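Cryptochrome DASH, chloroplastic/mitochondrial (Arabidopsis thaliana, PDB 2J4D) binds FAD and a methenyltetrahydrofolate antenna, repairs cyclobutane pyrimidine dimers in single-stranded DNA, and may also act as a blue-light photoreceptor. Local coordinates at residues D16-A19 with I20-E24; L58-A61 with W62-S65; V229-L232 with E233-G236; V314-N317 with S318-W321; S357-Q360 with K361-E364. One frame throughout, in Å; residues are numbered along the deposited sequence.

The five contacts are local and follow one another along the chain. Contact 1 lies on helix 12-26, near the N-terminus. Contact 2 ends helix 56-63, inside a beta-alpha-beta unit of the five-stranded parallel sheet. Contact 3 is a loop turn between helix 194-204 and strand 245-248. Contacts 4 and 5 start the consecutive helices 317-339 and 360-367, in the helical, FAD-binding part. None of the contacts touch. The centres of contacts 1 and 2 are about 23 Å apart. Those of contacts 2 and 5 are about 50 Å apart, on opposite sides of the chain's centre. A helix interior, a helix end, one turn and two capped helix starts are thus spread over both parts.

Contact 1. Residues D16-A19 with I20-E24; sequences DSVA and IKTFE
Helix 12-26 carries this contact, a regular run of alpha-helix more than two turns long in which each carbonyl meets an N-H four residues on. Ile20 N bonds to Asp16 O at 3.1 Å and Lys21 N to Ser17 O at 3.0 Å. Val18 O is gripped twice. Val18 O accepts from Thr22 N at 2.8 Å and from Thr22 OG1 at 2.9 Å, from opposite faces of its plane. Thr22 OG1 lies beside its own backbone N (chi1 -60°), which turns the hydroxyl back down the helix. Val18 CG1 runs alongside it, 4.0 Å from Thr22 OG1. Phe23 N bonds to Ala19 O at 2.8 Å. The same Ala19 O sits over one face of the Phe23 ring, offset toward the rim. Ala19 CB meets the ring at Phe23 CE1, 4.2 Å away. A serine in place of Phe23 would probably leave Arg112 without its cation-pi partner and open a gap beside Leu53. The helix packs on two others. Phe23 touches Asn108 and Lys111 of helix 92-111, where Lys107 also forms a salt bridge with Asp16. Val18 rests on Phe260 of helix 252-265.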
# COMPACT_ATOMS: atom_id res chain seq x y z
N ASP A 16 -2.60 20.80 7.23
CA ASP A 16 -2.19 21.78 6.23
C ASP A 16 -0.87 22.49 6.56
O ASP A 16 -0.06 22.73 5.66
CB ASP A 16 -3.29 22.82 6.00
CG ASP A 16 -4.49 22.24 5.28
OD1 ASP A 16 -4.32 21.25 4.53
OD2 ASP A 16 -5.61 22.78 5.44
N SER A 17 -0.63 22.81 7.83
CA SER A 17 0.62 23.50 8.17
C SER A 17 1.81 22.55 8.12
O SER A 17 2.91 22.96 7.73
CB SER A 17 0.52 24.16 9.55
OG SER A 17 0.34 23.20 10.57
N VAL A 18 1.61 21.30 8.51
CA VAL A 18 2.68 20.32 8.48
C VAL A 18 3.07 20.03 7.03
O VAL A 18 4.25 19.90 6.71
CB VAL A 18 2.27 19.00 9.18
CG1 VAL A 18 3.31 17.92 8.91
CG2 VAL A 18 2.15 19.23 10.67
N ALA A 19 2.07 19.93 6.16
CA ALA A 19 2.31 19.67 4.75
C ALA A 19 3.12 20.83 4.15
O ALA A 19 4.09 20.61 3.42
CB ALA A 19 0.98 19.51 4.00
N ILE A 20 2.71 22.05 4.47
CA ILE A 20 3.41 23.22 3.97
C ILE A 20 4.86 23.23 4.44
O ILE A 20 5.77 23.49 3.66
CB ILE A 20 2.71 24.53 4.42
CG1 ILE A 20 1.38 24.67 3.69
CG2 ILE A 20 3.61 25.73 4.12
CD1 ILE A 20 0.51 25.79 4.22
N LYS A 21 5.08 22.93 5.72
CA LYS A 21 6.46 22.92 6.23
C LYS A 21 7.28 21.81 5.59
O LYS A 21 8.45 22.00 5.26
CB LYS A 21 6.48 22.75 7.75
CG LYS A 21 5.85 23.91 8.50
CD LYS A 21 6.33 24.01 9.94
CE LYS A 21 7.79 24.44 10.04
NZ LYS A 21 8.75 23.29 10.02
N THR A 22 6.67 20.64 5.40
CA THR A 22 7.38 19.52 4.80
C THR A 22 7.72 19.79 3.33
O THR A 22 8.85 19.55 2.90
CB THR A 22 6.55 18.22 4.94
OG1 THR A 22 6.35 17.95 6.33
CG2 THR A 22 7.29 17.04 4.32
N PHE A 23 6.76 20.29 2.56
CA PHE A 23 7.00 20.60 1.15
C PHE A 23 8.14 21.62 1.08
O PHE A 23 9.01 21.55 0.22
CB PHE A 23 5.74 21.19 0.50
CG PHE A 23 4.62 20.19 0.33
CD1 PHE A 23 3.30 20.63 0.17
CD2 PHE A 23 4.87 18.82 0.31
CE1 PHE A 23 2.26 19.72 -0.02
CE2 PHE A 23 3.83 17.90 0.13
CZ PHE A 23 2.53 18.35 -0.04
N GLU A 24 8.10 22.55 2.02
CA GLU A 24 9.10 23.60 2.13
C GLU A 24 10.47 23.00 2.39
O GLU A 24 11.45 23.34 1.72
CB GLU A 24 8.70 24.52 3.29
CG GLU A 24 9.09 25.96 3.13
CD GLU A 24 8.32 26.85 4.10
OE1 GLU A 24 8.53 26.71 5.33
OE2 GLU A 24 7.51 27.67 3.63

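Contact 2. Residues L58-A61 with W62-S65; sequences LYKA and WSSS
Helical bonding between 58-61 and 62-65 is regular at first, with Trp62 N to Leu58 O at 3.0 Å and Ser63 N to Tyr59 O at 2.9 Å, and then frays as the helix runs out toward Ser64 and Ser65. Ser64 N makes only weak bonds, to Lys60 O and to Ala61 O. Serine hydroxyls take over the last carbonyls. Ser64 OG donates to Lys60 O at 2.7 Å. Ser65 OG donates to Ala61 O, also at 2.7 Å. In both serines CB already points back at the helix, and a chi1 near 70° then brings OG onto the carbonyl. Ser65 OG is also hydrogen-bonded to Arg36 NH2, and Arg36 NE bonds to Trp62 O. Ser63 OG lies 3.0 Å from Tyr59 O, with Lys60 O also near, 3.4 Å from Ser63 OG. On another side of the helix Tyr59 and Trp62 meet. Trp62 CE3 lies over one face of the Tyr59 ring, and Tyr59 CE1 comes 3.8 Å from Trp62 CZ3. The rings meet obliquely, their planes 59° apart. The indole continues onto loop residues Val34, Pro214 and Leu217. Leu58 and Ala61 pack on Leu44 and Thr42 of strand 41-46. This is the C-terminal end of the crossover helix in the beta-alpha-beta unit formed by strand 41-46, helix 56-63 and strand 67-74, a classic element of the alpha/beta domain of photolyases.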
# COMPACT_ATOMS: atom_id res chain seq x y z
N LEU A 58 7.30 12.95 -12.14
CA LEU A 58 6.92 14.36 -12.19
C LEU A 58 8.15 15.21 -12.49
O LEU A 58 8.10 16.13 -13.31
CB LEU A 58 6.32 14.79 -10.85
CG LEU A 58 6.06 16.29 -10.65
CD1 LEU A 58 5.06 16.78 -11.69
CD2 LEU A 58 5.53 16.55 -9.25
N TYR A 59 9.26 14.92 -11.82
CA TYR A 59 10.47 15.70 -12.07
C TYR A 59 10.94 15.57 -13.53
O TYR A 59 11.27 16.57 -14.17
CB TYR A 59 11.61 15.27 -11.15
CG TYR A 59 12.82 16.16 -11.33
CD1 TYR A 59 12.94 17.36 -10.63
CD2 TYR A 59 13.80 15.85 -12.27
CE1 TYR A 59 13.99 18.23 -10.86
CE2 TYR A 59 14.85 16.72 -12.52
CZ TYR A 59 14.94 17.91 -11.81
OH TYR A 59 15.96 18.79 -12.08
N LYS A 60 10.98 14.35 -14.04
CA LYS A 60 11.44 14.13 -15.41
C LYS A 60 10.50 14.76 -16.44
O LYS A 60 10.94 15.25 -17.49
CB LYS A 60 11.61 12.63 -15.68
CG LYS A 60 12.13 12.27 -17.07
CD LYS A 60 13.42 13.00 -17.43
CE LYS A 60 14.11 12.38 -18.65
NZ LYS A 60 15.24 11.48 -18.27
N ALA A 61 9.21 14.74 -16.13
CA ALA A 61 8.21 15.32 -17.02
C ALA A 61 8.43 16.83 -17.09
O ALA A 61 8.43 17.44 -18.17
CB ALA A 61 6.82 15.02 -16.49
N TRP A 62 8.61 17.44 -15.93
CA TRP A 62 8.82 18.88 -15.83
C TRP A 62 10.11 19.33 -16.51
O TRP A 62 10.11 20.32 -17.23
CB TRP A 62 8.86 19.28 -14.35
CG TRP A 62 9.26 20.70 -14.11
CD1 TRP A 62 8.50 21.82 -14.30
CD2 TRP A 62 10.53 21.15 -13.62
NE1 TRP A 62 9.22 22.95 -13.95
CE2 TRP A 62 10.47 22.56 -13.53
CE3 TRP A 62 11.71 20.50 -13.25
CZ2 TRP A 62 11.54 23.33 -13.08
CZ3 TRP A 62 12.79 21.27 -12.80
CH2 TRP A 62 12.69 22.67 -12.73
N SER A 63 11.19 18.61 -16.28
CA SER A 63 12.48 18.99 -16.85
C SER A 63 12.64 18.70 -18.33
O SER A 63 13.59 19.16 -18.95
CB SER A 63 13.62 18.33 -16.06
OG SER A 63 13.54 16.92 -16.15
N SER A 64 11.71 17.95 -18.91
CA SER A 64 11.81 17.62 -20.33
C SER A 64 10.67 18.21 -21.15
O SER A 64 10.41 17.75 -22.27
CB SER A 64 11.86 16.11 -20.50
OG SER A 64 10.64 15.52 -20.12
N SER A 65 10.00 19.22 -20.62
CA SER A 65 8.88 19.85 -21.30
C SER A 65 8.77 21.32 -20.92
O SER A 65 9.53 21.80 -20.08
CB SER A 65 7.57 19.17 -20.89
OG SER A 65 7.27 19.50 -19.54

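Contact 3. Residues V229-L232 with E233-G236; sequences VPTL and EKLG
The flat group that matters here is the Thr231 carbonyl, which Leu235 N meets in the carbonyl plane, with Thr231 O at 3.2 Å. The Pro230 ring is puckered rather than flat. Its CG touches Leu235 CD1 at 4.2 Å, and Pro230 CA lies near the ammonium end of Lys234. Past Thr231 the chain curls into a type I beta turn from Glu233 to Gly236, closed by Gly236 N to Glu233 O at 3.0 Å. Leu235 N also has a weak bond to Leu232 O. Gly236 has a positive phi, at which a side chain would crowd the Leu235 carbonyl oxygen. The Thr231 side chain holds the start of the curl. Its OG1 accepts from Lys234 N at 3.1 Å, with an N-H...O angle of 156°. The hydroxyl is folded in over the residue's own backbone (chi1 67°), which points it at that N-H. The Lys234 chain crosses Thr231 at about a right angle. The crossing is tight: Thr231 CG2 is 3.3 Å from Lys234 CE. A valine in place of Thr231 would probably leave Lys234 N without this acceptor and the turn less firmly held. Leu232 and Leu235 approach each other more loosely, CD2 of Leu232 lying 4.4 Å from CD1 of Leu235. The loop lies against the alpha/beta domain. Pro230, Leu232 and Leu235 all touch Met99 of helix 92-111, Pro230 and Leu235 reach Leu74 of strand 67-74, and Val229 and Pro230 rest on Ile118 of strand 117-120.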
# COMPACT_ATOMS: atom_id res chain seq x y z
N VAL A 229 -14.08 14.52 -9.49
CA VAL A 229 -13.54 13.33 -8.86
C VAL A 229 -14.74 12.40 -8.92
O VAL A 229 -15.85 12.81 -8.57
CB VAL A 229 -13.17 13.58 -7.39
CG1 VAL A 229 -12.72 12.28 -6.73
CG2 VAL A 229 -12.08 14.63 -7.32
N PRO A 230 -14.56 11.16 -9.37
CA PRO A 230 -15.73 10.29 -9.42
C PRO A 230 -16.25 9.95 -8.04
O PRO A 230 -15.56 10.14 -7.04
CB PRO A 230 -15.21 9.06 -10.16
CG PRO A 230 -13.81 8.96 -9.63
CD PRO A 230 -13.33 10.41 -9.69
N THR A 231 -17.49 9.49 -7.98
CA THR A 231 -18.09 9.11 -6.72
C THR A 231 -18.13 7.59 -6.76
O THR A 231 -18.29 7.01 -7.84
CB THR A 231 -19.53 9.64 -6.57
OG1 THR A 231 -20.38 8.98 -7.53
CG2 THR A 231 -19.57 11.14 -6.80
N LEU A 232 -17.99 6.96 -5.61
CA LEU A 232 -18.03 5.51 -5.57
C LEU A 232 -19.32 5.00 -6.19
O LEU A 232 -19.31 3.99 -6.90
CB LEU A 232 -17.90 5.02 -4.13
CG LEU A 232 -16.53 5.30 -3.50
CD1 LEU A 232 -16.47 4.65 -2.12
CD2 LEU A 232 -15.43 4.75 -4.40
N GLU A 233 -20.42 5.70 -5.94
CA GLU A 233 -21.71 5.29 -6.49
C GLU A 233 -21.71 5.24 -8.01
O GLU A 233 -22.27 4.32 -8.60
CB GLU A 233 -22.82 6.20 -5.96
CG GLU A 233 -23.07 6.01 -4.47
CD GLU A 233 -24.03 7.04 -3.90
OE1 GLU A 233 -23.70 8.25 -3.95
OE2 GLU A 233 -25.11 6.65 -3.40
N LYS A 234 -21.10 6.23 -8.66
CA LYS A 234 -21.03 6.25 -10.12
C LYS A 234 -20.24 5.02 -10.58
O LYS A 234 -20.47 4.50 -11.67
CB LYS A 234 -20.29 7.49 -10.63
CG LYS A 234 -21.05 8.80 -10.53
CD LYS A 234 -20.22 9.94 -11.13
CE LYS A 234 -19.79 10.96 -10.07
NZ LYS A 234 -18.78 11.94 -10.57
N LEU A 235 -19.30 4.59 -9.73
CA LEU A 235 -18.45 3.44 -10.03
C LEU A 235 -19.09 2.12 -9.70
O LEU A 235 -18.50 1.07 -9.95
CB LEU A 235 -17.14 3.57 -9.27
CG LEU A 235 -16.43 4.87 -9.63
CD1 LEU A 235 -15.15 5.01 -8.82
CD2 LEU A 235 -16.16 4.86 -11.12
N GLY A 236 -20.28 2.16 -9.11
CA GLY A 236 -20.96 0.92 -8.77
C GLY A 236 -20.57 0.34 -7.43
O GLY A 236 -20.75 -0.86 -7.20

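Contact 4. Residues V314-N317 with S318-W321; sequences VANN and STYW
Asn316 and Thr319 form a capping box at the start of helix 317-339, and this is the tight part of the contact. Asn316 OD1 accepts from Thr319 N at 2.9 Å, nearly along the C=O axis. Ser318 N, 2.7 Å from Asn316 OD1, adds a weak, bent bond. In return Asn316 N donates to Thr319 OG1 at 3.0 Å, with an N-H...O angle of 162°. Asn316 CG is placed between its own N and carbonyl carbon (chi1 63°), which swings the amide over the first turn. Lys270 O holds Asn316 ND2 and so fixes the amide flip. Thr319 CG2 presses on Val314 O at 3.2 Å, and that buried oxygen has no partner in the model. Backbone bonds continue the helix: Tyr320 N bonds to Asn316 O at 3.3 Å, and Trp321 N to Asn317 O at 3.0 Å. The loose side is that of Ala315 and Asn317, which are exposed, and the Asn317 side chain leaves the helix. Trp321 stands apart, packed toward the flavin site: its ring stacks on Phe324, makes a cation-pi contact with Lys273 and touches Tyr272, which by similarity binds FAD. Thr319 OG1 also bonds to Glu310 OE2, so it probably gives its proton to that carboxylate while accepting from Asn316 N. Ser318 OG bonds to Lys273 N. The chemistry thus implies a helix start tied to helix 299-312 through Glu310, and to helix 272-275 and Lys270 just ahead of it.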
# COMPACT_ATOMS: atom_id res chain seq x y z
N VAL A 314 17.25 10.57 18.73
CA VAL A 314 17.94 9.34 19.11
C VAL A 314 18.09 8.34 17.98
O VAL A 314 17.24 8.25 17.09
CB VAL A 314 17.22 8.66 20.31
CG1 VAL A 314 15.73 8.63 20.08
CG2 VAL A 314 17.74 7.25 20.49
N ALA A 315 19.19 7.61 18.02
CA ALA A 315 19.46 6.58 17.04
C ALA A 315 19.59 5.29 17.84
O ALA A 315 20.43 5.19 18.74
CB ALA A 315 20.76 6.88 16.31
N ASN A 316 18.73 4.31 17.55
CA ASN A 316 18.79 3.04 18.26
C ASN A 316 18.24 1.92 17.41
O ASN A 316 18.13 2.06 16.19
CB ASN A 316 18.03 3.12 19.59
CG ASN A 316 16.54 3.38 19.41
OD1 ASN A 316 15.97 3.17 18.34
ND2 ASN A 316 15.88 3.83 20.48
N ASN A 317 17.89 0.80 18.04
CA ASN A 317 17.36 -0.34 17.30
C ASN A 317 15.98 -0.14 16.70
O ASN A 317 15.63 -0.77 15.70
CB ASN A 317 17.37 -1.58 18.19
CG ASN A 317 18.49 -2.52 17.85
OD1 ASN A 317 18.43 -3.24 16.85
ND2 ASN A 317 19.55 -2.50 18.66
N SER A 318 15.20 0.75 17.31
CA SER A 318 13.86 1.02 16.81
C SER A 318 13.92 1.95 15.60
O SER A 318 13.18 1.76 14.63
CB SER A 318 13.00 1.65 17.90
OG SER A 318 12.60 0.67 18.84
N THR A 319 14.79 2.95 15.65
CA THR A 319 14.88 3.87 14.53
C THR A 319 15.36 3.10 13.31
O THR A 319 14.93 3.38 12.19
CB THR A 319 15.82 5.08 14.81
OG1 THR A 319 17.16 4.63 15.03
CG2 THR A 319 15.33 5.84 16.04
N TYR A 320 16.23 2.12 13.52
CA TYR A 320 16.72 1.31 12.43
C TYR A 320 15.67 0.32 11.94
O TYR A 320 15.55 0.07 10.74
CB TYR A 320 17.97 0.53 12.84
CG TYR A 320 18.30 -0.60 11.88
CD1 TYR A 320 18.81 -0.34 10.60
CD2 TYR A 320 18.00 -1.92 12.22
CE1 TYR A 320 19.00 -1.38 9.69
CE2 TYR A 320 18.20 -2.96 11.31
CZ TYR A 320 18.69 -2.68 10.04
OH TYR A 320 18.86 -3.71 9.14
N TRP A 321 14.91 -0.25 12.87
CA TRP A 321 13.93 -1.25 12.50
C TRP A 321 12.87 -0.78 11.52
O TRP A 321 12.37 -1.58 10.73
CB TRP A 321 13.26 -1.85 13.74
CG TRP A 321 12.99 -3.31 13.55
CD1 TRP A 321 11.78 -3.91 13.31
CD2 TRP A 321 13.96 -4.36 13.53
NE1 TRP A 321 11.94 -5.26 13.14
CE2 TRP A 321 13.27 -5.57 13.26
CE3 TRP A 321 15.35 -4.41 13.70
CZ2 TRP A 321 13.92 -6.80 13.16
CZ3 TRP A 321 16.00 -5.64 13.59
CH2 TRP A 321 15.28 -6.82 13.33

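Contact 5. Residues S357-Q360 with K361-E364; sequences SQDQ and KLFE
Capping comes first: Asp359 is the N-cap of helix 360-367, and its OD1 accepts from Leu362 N at 2.8 Å. The N-H is nearly straight to the oxygen but arrives from above the carboxylate plane, 62° out of it. Asp359 CG is turned opposite its backbone N (chi1 -178°), which brings OD1 to the N-H of Leu362. Just before, Ser357 OG accepts from Asp359 N at 2.9 Å, an ST turn that leads into the cap. Backbone bonds then take up the helix. Phe363 N bonds to Asp359 O at 2.9 Å and Glu364 N to Gln360 O at 2.8 Å. One polar side-chain pair spans the turn. Gln360 NE2 makes a weak bond to Glu364 OE2 at 3.3 Å, with the amide and carboxylate planes 89° apart. Glu364 OE2 has a second, long and weak partner in Arg367. The same Gln360 NE2 lies at the edge of the Phe363 ring, 3.8 Å from Phe363 CD2. Van der Waals contacts complete the set. Leu362 CB packs on Asp359 CB at 3.9 Å, the two side chains crossing at about a right angle. The buried Phe363 ring meets Phe87 with nearly parallel planes and packs on Met411 and Trp415 of helix 409-419. The negative charge of Asp359 sits at the positive end of the helix dipole, which would probably favour the ionised form and help to hold the helix start.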
# COMPACT_ATOMS: atom_id res chain seq x y z
N SER A 357 -8.92 -27.20 -0.26
CA SER A 357 -10.39 -27.01 -0.30
C SER A 357 -10.75 -25.56 -0.62
O SER A 357 -9.98 -24.64 -0.36
CB SER A 357 -11.02 -27.36 1.06
OG SER A 357 -12.37 -26.88 1.16
N GLN A 358 -11.94 -25.37 -1.19
CA GLN A 358 -12.45 -24.04 -1.51
C GLN A 358 -13.85 -23.96 -0.92
O GLN A 358 -14.72 -23.26 -1.43
CB GLN A 358 -12.48 -23.82 -3.02
CG GLN A 358 -11.11 -23.98 -3.68
CD GLN A 358 -11.10 -23.53 -5.13
OE1 GLN A 358 -12.15 -23.47 -5.79
NE2 GLN A 358 -9.91 -23.22 -5.65
N ASP A 359 -14.05 -24.72 0.16
CA ASP A 359 -15.32 -24.79 0.88
C ASP A 359 -15.83 -23.38 1.16
O ASP A 359 -15.28 -22.66 2.00
CB ASP A 359 -15.12 -25.52 2.21
CG ASP A 359 -16.41 -25.68 3.00
OD1 ASP A 359 -17.23 -24.73 3.02
OD2 ASP A 359 -16.61 -26.76 3.60
N GLN A 360 -16.89 -23.00 0.46
CA GLN A 360 -17.46 -21.67 0.60
C GLN A 360 -17.93 -21.36 2.02
O GLN A 360 -17.76 -20.25 2.51
CB GLN A 360 -18.62 -21.49 -0.39
CG GLN A 360 -19.05 -20.05 -0.63
CD GLN A 360 -17.90 -19.14 -1.05
OE1 GLN A 360 -17.00 -19.56 -1.79
NE2 GLN A 360 -17.94 -17.89 -0.59
N LYS A 361 -18.52 -22.36 2.68
CA LYS A 361 -19.01 -22.17 4.04
C LYS A 361 -17.86 -21.89 4.99
O LYS A 361 -17.93 -20.98 5.82
CB LYS A 361 -19.78 -23.40 4.52
CG LYS A 361 -21.24 -23.14 4.82
CD LYS A 361 -21.83 -24.21 5.73
CE LYS A 361 -21.10 -24.25 7.07
NZ LYS A 361 -22.01 -24.04 8.23
N LEU A 362 -16.80 -22.69 4.89
CA LEU A 362 -15.64 -22.49 5.75
C LEU A 362 -15.07 -21.11 5.49
O LEU A 362 -14.80 -20.36 6.43
CB LEU A 362 -14.56 -23.53 5.48
CG LEU A 362 -14.62 -24.80 6.33
CD1 LEU A 362 -13.36 -25.61 6.10
CD2 LEU A 362 -14.74 -24.42 7.80
N PHE A 363 -14.89 -20.77 4.22
CA PHE A 363 -14.35 -19.47 3.88
C PHE A 363 -15.19 -18.33 4.46
O PHE A 363 -14.67 -17.41 5.09
CB PHE A 363 -14.25 -19.29 2.36
CG PHE A 363 -13.86 -17.91 1.94
CD1 PHE A 363 -12.59 -17.42 2.24
CD2 PHE A 363 -14.78 -17.06 1.33
CE1 PHE A 363 -12.25 -16.09 1.94
CE2 PHE A 363 -14.45 -15.74 1.03
CZ PHE A 363 -13.19 -15.25 1.34
N GLU A 364 -16.51 -18.40 4.26
CA GLU A 364 -17.36 -17.34 4.76
C GLU A 364 -17.28 -17.13 6.27
O GLU A 364 -17.42 -16.01 6.75
CB GLU A 364 -18.81 -17.57 4.33
CG GLU A 364 -18.95 -17.54 2.81
CD GLU A 364 -20.39 -17.57 2.35
OE1 GLU A 364 -21.26 -18.06 3.11
OE2 GLU A 364 -20.65 -17.12 1.21